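Local coordinates for tumor necrosis factor receptor superfamily member 16 (Rattus norvegicus, PDB 1SG1), which acts as the low-affinity neurotrophin receptor p75NTR, binding nerve growth factor through an extracellular region built of cysteine-rich repeats, at residues C[146-151]-C[156-161]. Residues are numbered along the deposited sequence; the frame is centred on the assembly and turned at random.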
loop_
_atom_site.group_PDB
_atom_site.type_symbol
_atom_site.label_atom_id
_atom_site.label_comp_id
_atom_site.label_asym_id
_atom_site.label_seq_id
_atom_site.Cartn_x
_atom_site.Cartn_y
_atom_site.Cartn_z
ATOM N N GLU C 146 -11.804 -6.387 -44.729
ATOM C CA GLU C 146 -10.506 -6.900 -44.336
ATOM C C GLU C 146 -10.330 -8.412 -44.476
ATOM O O GLU C 146 -11.241 -9.191 -44.223
ATOM C CB GLU C 146 -10.198 -6.479 -42.905
ATOM C CG GLU C 146 -10.221 -4.982 -42.679
ATOM C CD GLU C 146 -9.608 -4.603 -41.341
ATOM O OE1 GLU C 146 -10.003 -5.200 -40.312
ATOM O OE2 GLU C 146 -8.731 -3.710 -41.324
ATOM N N ARG C 147 -9.126 -8.800 -44.879
ATOM C CA ARG C 147 -8.761 -10.196 -45.056
ATOM C C ARG C 147 -8.394 -10.828 -43.708
ATOM O O ARG C 147 -7.387 -10.458 -43.097
ATOM C CB ARG C 147 -7.582 -10.289 -46.026
ATOM C CG ARG C 147 -7.174 -11.700 -46.425
ATOM C CD ARG C 147 -6.136 -11.651 -47.534
ATOM N NE ARG C 147 -5.619 -12.965 -47.905
ATOM C CZ ARG C 147 -4.519 -13.147 -48.630
ATOM N NH1 ARG C 147 -3.828 -12.100 -49.057
ATOM N NH2 ARG C 147 -4.099 -14.365 -48.921
ATOM N N GLN C 148 -9.236 -11.748 -43.230
ATOM C CA GLN C 148 -8.985 -12.437 -41.966
ATOM C C GLN C 148 -7.818 -13.366 -42.208
ATOM O O GLN C 148 -8.019 -14.504 -42.609
ATOM C CB GLN C 148 -10.207 -13.251 -41.545
ATOM C CG GLN C 148 -10.125 -13.843 -40.129
ATOM C CD GLN C 148 -11.488 -14.078 -39.506
ATOM O OE1 GLN C 148 -11.687 -13.839 -38.324
ATOM N NE2 GLN C 148 -12.426 -14.549 -40.298
ATOM N N LEU C 149 -6.608 -12.860 -41.987
ATOM C CA LEU C 149 -5.379 -13.602 -42.195
ATOM C C LEU C 149 -5.279 -14.799 -41.275
ATOM O O LEU C 149 -4.806 -15.858 -41.656
ATOM C CB LEU C 149 -4.181 -12.680 -41.960
ATOM C CG LEU C 149 -3.876 -11.644 -43.038
ATOM C CD1 LEU C 149 -3.150 -10.450 -42.436
ATOM C CD2 LEU C 149 -3.061 -12.303 -44.129
ATOM N N ARG C 150 -5.720 -14.596 -40.045
ATOM C CA ARG C 150 -5.719 -15.629 -39.024
ATOM C C ARG C 150 -6.987 -15.430 -38.193
ATOM O O ARG C 150 -7.339 -14.305 -37.870
ATOM C CB ARG C 150 -4.464 -15.496 -38.157
ATOM C CG ARG C 150 -4.410 -16.459 -36.988
ATOM C CD ARG C 150 -3.039 -16.458 -36.305
ATOM N NE ARG C 150 -2.944 -17.541 -35.325
ATOM C CZ ARG C 150 -1.809 -18.135 -34.971
ATOM N NH1 ARG C 150 -0.658 -17.752 -35.517
ATOM N NH2 ARG C 150 -1.824 -19.114 -34.070
ATOM N N GLU C 151 -7.682 -16.516 -37.875
ATOM C CA GLU C 151 -8.905 -16.435 -37.081
ATOM C C GLU C 151 -8.598 -16.506 -35.604
ATOM O O GLU C 151 -7.539 -16.955 -35.208
ATOM C CB GLU C 151 -9.860 -17.563 -37.451
ATOM C CG GLU C 151 -9.224 -18.930 -37.377
ATOM C CD GLU C 151 -9.963 -19.959 -38.202
ATOM O OE1 GLU C 151 -11.100 -20.330 -37.820
ATOM O OE2 GLU C 151 -9.401 -20.387 -39.237
ATOM N N ALA C 156 -4.811 -17.260 -29.712
ATOM C CA ALA C 156 -4.294 -16.163 -30.517
ATOM C C ALA C 156 -5.441 -15.350 -31.076
ATOM O O ALA C 156 -6.427 -15.894 -31.554
ATOM C CB ALA C 156 -3.411 -16.676 -31.632
ATOM N N ASP C 157 -5.317 -14.035 -30.986
ATOM C CA ASP C 157 -6.344 -13.124 -31.489
ATOM C C ASP C 157 -6.358 -13.118 -33.018
ATOM O O ASP C 157 -5.386 -13.507 -33.659
ATOM C CB ASP C 157 -6.082 -11.711 -30.960
ATOM C CG ASP C 157 -7.058 -10.687 -31.497
ATOM O OD1 ASP C 157 -8.267 -10.979 -31.608
ATOM O OD2 ASP C 157 -6.609 -9.574 -31.793
ATOM N N ALA C 158 -7.469 -12.677 -33.590
ATOM C CA ALA C 158 -7.610 -12.607 -35.033
ATOM C C ALA C 158 -6.658 -11.569 -35.635
ATOM O O ALA C 158 -6.200 -10.654 -34.960
ATOM C CB ALA C 158 -9.039 -12.270 -35.378
ATOM N N GLU C 159 -6.349 -11.723 -36.911
ATOM C CA GLU C 159 -5.469 -10.787 -37.603
ATOM C C GLU C 159 -6.185 -10.211 -38.815
ATOM O O GLU C 159 -7.025 -10.886 -39.409
ATOM C CB GLU C 159 -4.191 -11.500 -38.050
ATOM C CG GLU C 159 -3.177 -11.662 -36.932
ATOM C CD GLU C 159 -2.019 -12.573 -37.304
ATOM O OE1 GLU C 159 -1.411 -12.357 -38.382
ATOM O OE2 GLU C 159 -1.716 -13.499 -36.510
ATOM N N CYS C 160 -5.874 -8.966 -39.174
ATOM C CA CYS C 160 -6.490 -8.354 -40.349
ATOM C C CYS C 160 -5.485 -7.492 -41.122
ATOM O O CYS C 160 -4.296 -7.529 -40.826
ATOM C CB CYS C 160 -7.719 -7.554 -39.938
ATOM S SG CYS C 160 -8.615 -8.315 -38.549
ATOM N N GLU C 161 -5.948 -6.729 -42.112
ATOM C CA GLU C 161 -5.029 -5.916 -42.916
ATOM C C GLU C 161 -5.268 -4.413 -42.886
ATOM O O GLU C 161 -6.361 -3.989 -42.456
ATOM C CB GLU C 161 -5.049 -6.389 -44.374
ATOM C CG GLU C 161 -4.724 -7.862 -44.554
ATOM C CD GLU C 161 -4.200 -8.192 -45.938
ATOM O OE1 GLU C 161 -4.896 -7.914 -46.931
ATOM O OE2 GLU C 161 -3.084 -8.735 -46.034
ATOM O OXT GLU C 161 -4.354 -3.679 -43.318
#
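R150 and E159 lie obliquely across one another, with guanidinium and carboxylate planes 33° apart. The carboxylate reaches the aliphatic part of the arginine, R150 CD to E159 OE2 3.2 Å, while R150 NE stays 4.4 Å from E159 OE2, too far for a salt bridge. With CG anti to the backbone N (chi1 176°), the extended R150 chain brings its guanidinium close to the A156 methyl, R150 NH2 3.8 Å from A156 CB. The backbones beside this pair are joined by E159 N donating to R150 O at 2.9 Å. L149 meets E161 at about a right angle, its CD1 3.7 Å from E161 CG, and R147 CB rests 3.7 Å from E161 OE1. The E146 carboxylate lies beside C160, its OE1 3.3 Å from C160 CB, and that oxygen accepts a hydrogen bond from E143 N. An alanine in place of E146 is likely to leave E143 N without this acceptor and uncover the flank of C160. The two segments run antiparallel in the last cysteine-rich repeat; both belong to the long loop after strand 137-138, and the C142-C160 disulfide ties 156-161 to the start of that loop. D157 accepts from T140 N, joining it to the residues just past the strand, at one extremity of the elongated chain.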